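Local coordinates for type III CBASS phage resistance system CD-NTase-associated protein Cap8 (Pseudomonas aeruginosa, PDB 6P8P) that probably helps regulate a cGAS-like nucleotidyltransferase in bacterial immunity against phages, acting as a HORMA-domain protein, at residues R7-R10 / H14-A17; R41-V46 / K119-R124; A48-D53 / G112-A117. The protein carries 2 engineered substitutions. One frame throughout, in Å; residues are numbered along the deposited sequence.

Contact 1: R7-R10 / H14-A17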
loop_
_atom_site.group_PDB
_atom_site.type_symbol
_atom_site.label_atom_id
_atom_site.label_comp_id
_atom_site.label_asym_id
_atom_site.label_seq_id
_atom_site.Cartn_x
_atom_site.Cartn_y
_atom_site.Cartn_z
ATOM N N ARG A 7 0.791 -22.915 -3.449
ATOM C CA ARG A 7 2.012 -22.446 -4.079
ATOM C C ARG A 7 2.762 -21.640 -3.027
ATOM O O ARG A 7 2.178 -21.186 -2.040
ATOM C CB ARG A 7 1.703 -21.635 -5.325
ATOM C CG ARG A 7 1.110 -22.432 -6.504
ATOM C CD ARG A 7 2.122 -23.381 -7.101
ATOM N NE ARG A 7 1.673 -24.036 -8.331
ATOM C CZ ARG A 7 0.960 -25.155 -8.369
ATOM N NH1 ARG A 7 0.568 -25.741 -7.249
ATOM N NH2 ARG A 7 0.619 -25.675 -9.543
ATOM N N THR A 8 4.073 -21.528 -3.217
ATOM C CA THR A 8 4.943 -20.846 -2.273
ATOM C C THR A 8 5.954 -20.055 -3.083
ATOM O O THR A 8 6.779 -20.631 -3.794
ATOM C CB THR A 8 5.636 -21.818 -1.318
ATOM O OG1 THR A 8 4.646 -22.502 -0.539
ATOM C CG2 THR A 8 6.561 -21.070 -0.407
ATOM N N PHE A 9 5.887 -18.739 -2.967
ATOM C CA PHE A 9 6.759 -17.853 -3.723
ATOM C C PHE A 9 7.890 -17.309 -2.870
ATOM O O PHE A 9 7.685 -16.928 -1.716
ATOM C CB PHE A 9 5.959 -16.679 -4.289
ATOM C CG PHE A 9 5.280 -16.997 -5.563
ATOM C CD1 PHE A 9 4.136 -17.800 -5.576
ATOM C CD2 PHE A 9 5.801 -16.580 -6.760
ATOM C CE1 PHE A 9 3.525 -18.116 -6.767
ATOM C CE2 PHE A 9 5.196 -16.906 -7.963
ATOM C CZ PHE A 9 4.061 -17.666 -7.963
ATOM N N ARG A 10 9.073 -17.226 -3.472
ATOM C CA ARG A 10 10.238 -16.605 -2.840
ATOM C C ARG A 10 10.088 -15.081 -2.851
ATOM O O ARG A 10 10.044 -14.454 -3.916
ATOM C CB ARG A 10 11.509 -17.025 -3.568
ATOM C CG ARG A 10 11.631 -18.559 -3.700
ATOM C CD ARG A 10 12.705 -18.948 -4.720
ATOM N NE ARG A 10 14.040 -18.607 -4.257
ATOM C CZ ARG A 10 15.137 -18.738 -4.994
ATOM N NH1 ARG A 10 15.037 -19.174 -6.234
ATOM N NH2 ARG A 10 16.323 -18.412 -4.499
ATOM N N HIS A 14 14.848 -12.134 -2.004
ATOM C CA HIS A 14 15.042 -12.638 -3.348
ATOM C C HIS A 14 14.279 -11.817 -4.375
ATOM O O HIS A 14 14.795 -11.572 -5.478
ATOM C CB HIS A 14 14.599 -14.095 -3.412
ATOM C CG HIS A 14 14.795 -14.731 -4.747
ATOM N ND1 HIS A 14 16.039 -15.061 -5.239
ATOM C CD2 HIS A 14 13.898 -15.144 -5.672
ATOM C CE1 HIS A 14 15.895 -15.641 -6.420
ATOM N NE2 HIS A 14 14.606 -15.709 -6.700
ATOM N N ARG A 15 13.051 -11.437 -4.037
ATOM C CA ARG A 15 12.238 -10.483 -4.778
ATOM C C ARG A 15 11.802 -9.404 -3.807
ATOM O O ARG A 15 11.528 -9.713 -2.653
ATOM C CB ARG A 15 10.979 -11.134 -5.346
ATOM C CG ARG A 15 11.143 -12.064 -6.476
ATOM C CD ARG A 15 9.770 -12.641 -6.781
ATOM N NE ARG A 15 9.722 -13.557 -7.900
ATOM C CZ ARG A 15 9.622 -14.880 -7.771
ATOM N NH1 ARG A 15 9.644 -15.449 -6.574
ATOM N NH2 ARG A 15 9.540 -15.640 -8.848
ATOM N N ASP A 16 11.695 -8.156 -4.262
ATOM C CA ASP A 16 11.056 -7.169 -3.399
ATOM C C ASP A 16 9.539 -7.418 -3.369
ATOM O O ASP A 16 8.997 -8.280 -4.079
ATOM C CB ASP A 16 11.443 -5.749 -3.808
ATOM C CG ASP A 16 10.746 -5.231 -5.054
ATOM O OD1 ASP A 16 9.588 -5.537 -5.353
ATOM O OD2 ASP A 16 11.406 -4.413 -5.749
ATOM N N ALA A 17 8.864 -6.737 -2.443
ATOM C CA ALA A 17 7.448 -7.035 -2.199
ATOM C C ALA A 17 6.588 -6.808 -3.433
ATOM O O ALA A 17 5.601 -7.541 -3.665
ATOM C CB ALA A 17 6.935 -6.203 -1.021
#
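The guanidinium of Arg10 lies flat on the imidazole of His14, a slightly offset stack with the group centres 3.6 Å apart and the planes only 12° from parallel. CZ rides above the rim of the ring rather than its middle, and NH2 comes within 3.4 Å of His14 CE1, the angle from NH2 to His14 ND1 being too poor for a hydrogen bond. A bend at chi3 (68°) lifts the Arg10 head over the ring, while its N-H groups point elsewhere: NE donates to Ala80 O and NH2 weakly to Ile81 O, which together help set the rotation of the plane that His14 rests against.

Arg15 takes hold of the same residue through its backbone. Its extended chain brings NH1 to Arg10 O at 2.9 Å, with an N-H...O angle of 158°; the approach is in the carbonyl plane, on a lone pair, and the oxygen in turn lies in the guanidinium plane. NH1 also forms a salt bridge with Glu88 OE2, an atom that accepts from Arg10 N as well, so one carboxylate oxygen bridges the Arg15 head and the Arg10 backbone, and probably offsets the Arg15 charge. Beside this bond, NH1 sits at the edge of the Phe9 ring, 4.0 Å from CD2. Asp16 then N-caps the helix that follows. The arrangement is a strand-to-helix connection in which the loop before helix 17-29 folds back on the end of strand 4-10, an edge strand of the sheet within this chain.

Contact 2: R41-V46 / K119-R124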
loop_
_atom_site.group_PDB
_atom_site.type_symbol
_atom_site.label_atom_id
_atom_site.label_comp_id
_atom_site.label_asym_id
_atom_site.label_seq_id
_atom_site.Cartn_x
_atom_site.Cartn_y
_atom_site.Cartn_z
ATOM N N ARG A 41 -3.833 -5.764 -10.190
ATOM C CA ARG A 41 -2.795 -4.756 -10.324
ATOM C C ARG A 41 -3.193 -3.472 -9.615
ATOM O O ARG A 41 -2.336 -2.783 -9.055
ATOM C CB ARG A 41 -2.487 -4.503 -11.806
ATOM C CG ARG A 41 -1.776 -5.646 -12.505
ATOM C CD ARG A 41 -1.500 -5.323 -13.979
ATOM N NE ARG A 41 -0.707 -6.362 -14.622
ATOM C CZ ARG A 41 -0.538 -6.482 -15.944
ATOM N NH1 ARG A 41 -1.120 -5.627 -16.773
ATOM N NH2 ARG A 41 0.202 -7.465 -16.440
ATOM N N ALA A 42 -4.489 -3.183 -9.543
ATOM C CA ALA A 42 -4.923 -1.939 -8.895
ATOM C C ALA A 42 -4.646 -1.931 -7.383
ATOM O O ALA A 42 -4.493 -0.853 -6.789
ATOM C CB ALA A 42 -6.413 -1.718 -9.150
ATOM N N VAL A 43 -4.607 -3.100 -6.741
ATOM C CA VAL A 43 -4.392 -3.197 -5.303
ATOM C C VAL A 43 -2.919 -3.440 -4.972
ATOM O O VAL A 43 -2.595 -3.819 -3.853
ATOM C CB VAL A 43 -5.274 -4.277 -4.664
ATOM C CG1 VAL A 43 -6.738 -4.015 -4.904
ATOM C CG2 VAL A 43 -4.856 -5.665 -5.177
ATOM N N THR A 44 -2.018 -3.206 -5.932
ATOM C CA THR A 44 -0.605 -3.521 -5.736
ATOM C C THR A 44 -0.032 -2.833 -4.511
ATOM O O THR A 44 0.747 -3.431 -3.755
ATOM C CB THR A 44 0.205 -3.118 -6.980
ATOM O OG1 THR A 44 -0.120 -3.970 -8.073
ATOM C CG2 THR A 44 1.729 -3.203 -6.737
ATOM N N GLY A 45 -0.391 -1.565 -4.287
ATOM C CA GLY A 45 0.161 -0.876 -3.128
ATOM C C GLY A 45 -0.182 -1.585 -1.827
ATOM O O GLY A 45 0.677 -1.800 -0.957
ATOM N N VAL A 46 -1.446 -1.965 -1.679
ATOM C CA VAL A 46 -1.880 -2.652 -0.469
ATOM C C VAL A 46 -1.233 -4.031 -0.393
ATOM O O VAL A 46 -0.705 -4.444 0.649
ATOM C CB VAL A 46 -3.421 -2.742 -0.426
ATOM C CG1 VAL A 46 -3.859 -3.565 0.764
ATOM C CG2 VAL A 46 -4.030 -1.363 -0.399
ATOM N N LYS A 119 -11.263 -1.644 -0.735
ATOM C CA LYS A 119 -12.627 -1.370 -1.164
ATOM C C LYS A 119 -12.666 -0.310 -2.246
ATOM O O LYS A 119 -13.621 -0.270 -3.030
ATOM C CB LYS A 119 -13.461 -0.963 0.045
ATOM C CG LYS A 119 -14.900 -0.610 -0.256
ATOM C CD LYS A 119 -15.629 -0.237 1.037
ATOM C CE LYS A 119 -16.773 0.741 0.790
ATOM N NZ LYS A 119 -17.310 1.274 2.073
ATOM N N LYS A 120 -11.625 0.512 -2.336
ATOM C CA LYS A 120 -11.583 1.512 -3.390
ATOM C C LYS A 120 -11.482 0.874 -4.768
ATOM O O LYS A 120 -11.913 1.471 -5.758
ATOM C CB LYS A 120 -10.376 2.441 -3.212
ATOM C CG LYS A 120 -10.266 3.185 -1.899
ATOM C CD LYS A 120 -9.076 4.181 -1.941
ATOM C CE LYS A 120 -8.860 4.790 -3.340
ATOM N NZ LYS A 120 -7.705 5.718 -3.473
ATOM N N HIS A 121 -10.874 -0.315 -4.860
ATOM C CA HIS A 121 -10.532 -0.893 -6.141
ATOM C C HIS A 121 -11.322 -2.140 -6.491
ATOM O O HIS A 121 -11.328 -2.530 -7.660
ATOM C CB HIS A 121 -9.043 -1.290 -6.187
ATOM C CG HIS A 121 -8.109 -0.170 -5.883
ATOM N ND1 HIS A 121 -7.905 0.873 -6.755
ATOM C CD2 HIS A 121 -7.293 0.053 -4.824
ATOM C CE1 HIS A 121 -7.036 1.721 -6.225
ATOM N NE2 HIS A 121 -6.642 1.241 -5.058
ATOM N N SER A 122 -11.934 -2.794 -5.511
ATOM C CA SER A 122 -12.461 -4.127 -5.741
ATOM C C SER A 122 -13.444 -4.472 -4.638
ATOM O O SER A 122 -13.262 -4.089 -3.486
ATOM C CB SER A 122 -11.307 -5.155 -5.796
ATOM O OG SER A 122 -11.774 -6.490 -5.911
ATOM N N SER A 123 -14.460 -5.246 -4.997
ATOM C CA SER A 123 -15.278 -5.938 -4.010
ATOM C C SER A 123 -14.919 -7.421 -3.917
ATOM O O SER A 123 -15.355 -8.098 -2.982
ATOM C CB SER A 123 -16.757 -5.774 -4.351
ATOM O OG SER A 123 -17.070 -6.421 -5.565
ATOM N N ARG A 124 -14.100 -7.918 -4.837
ATOM C CA ARG A 124 -13.736 -9.329 -4.850
ATOM C C ARG A 124 -12.462 -9.598 -4.071
ATOM O O ARG A 124 -12.261 -10.731 -3.579
ATOM C CB ARG A 124 -13.565 -9.829 -6.288
ATOM C CG ARG A 124 -14.862 -9.744 -7.115
ATOM C CD ARG A 124 -14.651 -10.187 -8.536
ATOM N NE ARG A 124 -15.902 -10.154 -9.291
ATOM C CZ ARG A 124 -16.805 -11.121 -9.280
ATOM N NH1 ARG A 124 -16.597 -12.196 -8.551
ATOM N NH2 ARG A 124 -17.918 -10.999 -9.986
#
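The chain turns sharply at Val43, between helix 35-42 and helix 44-52, and this corner meets the loop after helix 111-119 with the CA atoms of Ala42 and His121 6.3 Å apart. The principal contact is a carbonyl resting on an aromatic face: Ala42 O stands 3.4 Å above the plane of the His121 imidazole, over its centre. Although NE2 is just 3.5 Å from Ala42 O, the angle is too poor for a hydrogen bond, because the oxygen lies over the ring and not in line with an N-H. The other face is covered by CB of the preceding residue, Lys120, so the imidazole is sandwiched between a carbonyl and an aliphatic carbon. With CG anti to its own carbonyl carbon (chi1 -56°), His121 swings its ring across to the helix corner. Around the ring, Ala42 CB packs against ND1 at 3.8 Å, and Val43 CG1 slides past CB of His121 at the same separation.

Each side is braced internally. Thr44 folds its hydroxyl back to Arg41 O, with OG1 donating over 2.7 Å, and Thr44 N reaches that oxygen from the same face of its plane. In the opposing loop Ser122 OG accepts from Arg124 N at 2.9 Å, making an ST turn; Glu39 of helix 35-42 also bonds to this hydroxyl. The chemistry between the two segments is therefore van der Waals and electrostatic: a partial negative charge over an imidazole face would probably favour the ring more when it is protonated.

Contact 3: A48-D53 / G112-A117. With CA (calcium ion), chain E.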
loop_
_atom_site.group_PDB
_atom_site.type_symbol
_atom_site.label_atom_id
_atom_site.label_comp_id
_atom_site.label_asym_id
_atom_site.label_seq_id
_atom_site.Cartn_x
_atom_site.Cartn_y
_atom_site.Cartn_z
ATOM N N ALA A 48 1.459 -5.348 -1.847
ATOM C CA ALA A 48 2.886 -5.272 -1.572
ATOM C C ALA A 48 3.154 -4.852 -0.136
ATOM O O ALA A 48 4.097 -5.332 0.493
ATOM C CB ALA A 48 3.549 -4.318 -2.569
ATOM N N SER A 49 2.353 -3.941 0.405
ATOM C CA SER A 49 2.540 -3.560 1.800
ATOM C C SER A 49 2.426 -4.760 2.724
ATOM O O SER A 49 3.235 -4.929 3.644
ATOM C CB SER A 49 1.497 -2.498 2.187
ATOM O OG SER A 49 1.573 -2.125 3.568
ATOM N N LEU A 50 1.428 -5.601 2.482
ATOM C CA LEU A 50 1.207 -6.774 3.317
ATOM C C LEU A 50 2.328 -7.792 3.147
ATOM O O LEU A 50 2.735 -8.441 4.111
ATOM C CB LEU A 50 -0.143 -7.411 2.962
ATOM C CG LEU A 50 -1.371 -6.570 3.270
ATOM C CD1 LEU A 50 -2.608 -7.187 2.608
ATOM C CD2 LEU A 50 -1.554 -6.408 4.757
ATOM N N ILE A 51 2.804 -7.980 1.918
ATOM C CA ILE A 51 3.941 -8.863 1.689
ATOM C C ILE A 51 5.175 -8.347 2.410
ATOM O O ILE A 51 5.922 -9.119 3.020
ATOM C CB ILE A 51 4.185 -9.022 0.179
ATOM C CG1 ILE A 51 3.030 -9.795 -0.435
ATOM C CG2 ILE A 51 5.518 -9.688 -0.079
ATOM C CD1 ILE A 51 2.973 -9.699 -1.955
ATOM N N ALA A 52 5.410 -7.037 2.355
ATOM C CA ALA A 52 6.564 -6.476 3.044
ATOM C C ALA A 52 6.480 -6.712 4.547
ATOM O O ALA A 52 7.513 -6.781 5.223
ATOM C CB ALA A 52 6.682 -4.969 2.733
ATOM N N ASP A 53 5.275 -6.802 5.092
ATOM C CA ASP A 53 5.062 -7.123 6.498
ATOM C C ASP A 53 5.027 -8.624 6.763
ATOM O O ASP A 53 4.765 -9.026 7.902
ATOM C CB ASP A 53 3.775 -6.451 6.985
ATOM C CG ASP A 53 3.952 -4.909 7.157
ATOM O OD1 ASP A 53 5.066 -4.480 7.521
ATOM O OD2 ASP A 53 2.988 -4.139 6.925
ATOM N N GLY A 112 -8.212 -2.139 9.476
ATOM C CA GLY A 112 -9.018 -0.958 9.231
ATOM C C GLY A 112 -8.602 -0.236 7.969
ATOM O O GLY A 112 -9.409 -0.031 7.056
ATOM N N TRP A 113 -7.325 0.135 7.882
ATOM C CA TRP A 113 -6.886 0.871 6.704
ATOM C C TRP A 113 -6.822 -0.035 5.483
ATOM O O TRP A 113 -7.187 0.385 4.379
ATOM C CB TRP A 113 -5.551 1.579 6.975
ATOM C CG TRP A 113 -4.259 0.843 6.746
ATOM C CD1 TRP A 113 -3.430 0.311 7.703
ATOM C CD2 TRP A 113 -3.608 0.636 5.486
ATOM N NE1 TRP A 113 -2.322 -0.243 7.095
ATOM C CE2 TRP A 113 -2.414 -0.059 5.741
ATOM C CE3 TRP A 113 -3.937 0.945 4.163
ATOM C CZ2 TRP A 113 -1.530 -0.423 4.721
ATOM C CZ3 TRP A 113 -3.059 0.598 3.171
ATOM C CH2 TRP A 113 -1.885 -0.100 3.450
ATOM N N VAL A 114 -6.428 -1.292 5.668
ATOM C CA VAL A 114 -6.272 -2.174 4.516
ATOM C C VAL A 114 -7.613 -2.461 3.871
ATOM O O VAL A 114 -7.727 -2.449 2.647
ATOM C CB VAL A 114 -5.540 -3.452 4.942
ATOM C CG1 VAL A 114 -5.646 -4.502 3.853
ATOM C CG2 VAL A 114 -4.105 -3.121 5.233
ATOM N N GLN A 115 -8.642 -2.775 4.666
ATOM C CA GLN A 115 -9.932 -3.104 4.069
ATOM C C GLN A 115 -10.518 -1.903 3.341
ATOM O O GLN A 115 -11.073 -2.048 2.247
ATOM C CB GLN A 115 -10.897 -3.637 5.136
ATOM C CG GLN A 115 -10.422 -4.974 5.714
ATOM C CD GLN A 115 -11.419 -5.639 6.646
ATOM O OE1 GLN A 115 -11.605 -6.871 6.631
ATOM N NE2 GLN A 115 -12.052 -4.838 7.478
ATOM N N SER A 116 -10.350 -0.695 3.907
ATOM C CA SER A 116 -10.799 0.510 3.215
ATOM C C SER A 116 -10.035 0.740 1.921
ATOM O O SER A 116 -10.625 1.129 0.912
ATOM C CB SER A 116 -10.659 1.730 4.134
ATOM O OG SER A 116 -11.546 1.642 5.217
ATOM N N ALA A 117 -8.719 0.558 1.940
ATOM C CA ALA A 117 -7.912 0.741 0.743
ATOM C C ALA A 117 -8.302 -0.242 -0.344
ATOM O O ALA A 117 -8.316 0.110 -1.527
ATOM C CB ALA A 117 -6.431 0.602 1.083
HETATM CA CA CA E . 4.344 -2.176 7.281
HETATM O O HOH W 1 4.709 -2.551 4.937
HETATM O O HOH W 2 3.483 -2.705 9.538
HETATM O O HOH W 3 2.519 -0.730 6.588
HETATM O O HOH W 4 6.743 -2.453 7.971
#
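A pair of helices, 44-52 and 111-119, meets here beside a calcium site shared by the two subunits, and the contact belongs as much to the subunit interface as to the fold of one chain. Between the helices the packing is apolar and modest: Leu50 CD2 and Val114 CG2 reach toward each other tip to tip, 4.2 Å apart, while the backbones stay well separated. Val114 CG2 does double duty, since it also lies 3.5 Å above the plane of the neighbouring Trp113 indole, over its centre. With chi1 at 87°, the Trp113 ring swings toward helix 44-52 and presents its benzo edge to Ser49, whose OG lies in the ring plane, 3.7 Å from CZ2. That hydroxyl finds its polar partner across the interface, hydrogen-bonding to Ser49 OG of the second subunit.

Just past the end of helix 44-52, Asp53 grips the calcium with both carboxylate oxygens, OD1 and OD2, each 2.4 Å from the metal. Four waters and two further atoms complete eight ligands, Asp53 OD1 of the second subunit being among them. One of the waters also donates to the carbonyl Ser49 O at 3.1 Å, tying the metal shell to the last turn of the helix. Gln110 links the two features, for its NE2 bonds Asp53 OD2 and its OE1 accepts from Trp113 NE1, helping to orient both the carboxylate and the indole. On the sheet, Leu50 and Val114 both touch Cys106 of strand 101-106; Ile51 leans on helix 17-29, and Trp113 packs against Ala52 of the second subunit.

The three contacts illustrate how chemistry follows position. The touching residues of contact 3 are all buried and largely apolar, with Asp53 bound to the metal and Ser49 bonded to the partner subunit; contacts 1 and 2 are only partly buried, and place flat polar groups against one another or against a carbonyl. Contacts 2 and 3 both use helix 44-52, and Val46 joins them by packing on Val114 and Ala117. Contact 1 lies on the other side of the chain's centre from contact 2, about 20 Å between centres, yet Ala17 touches Ala48 and so meets contact 3. Only contact 1 has a hydrogen bond between its own segments. All three border the second subunit.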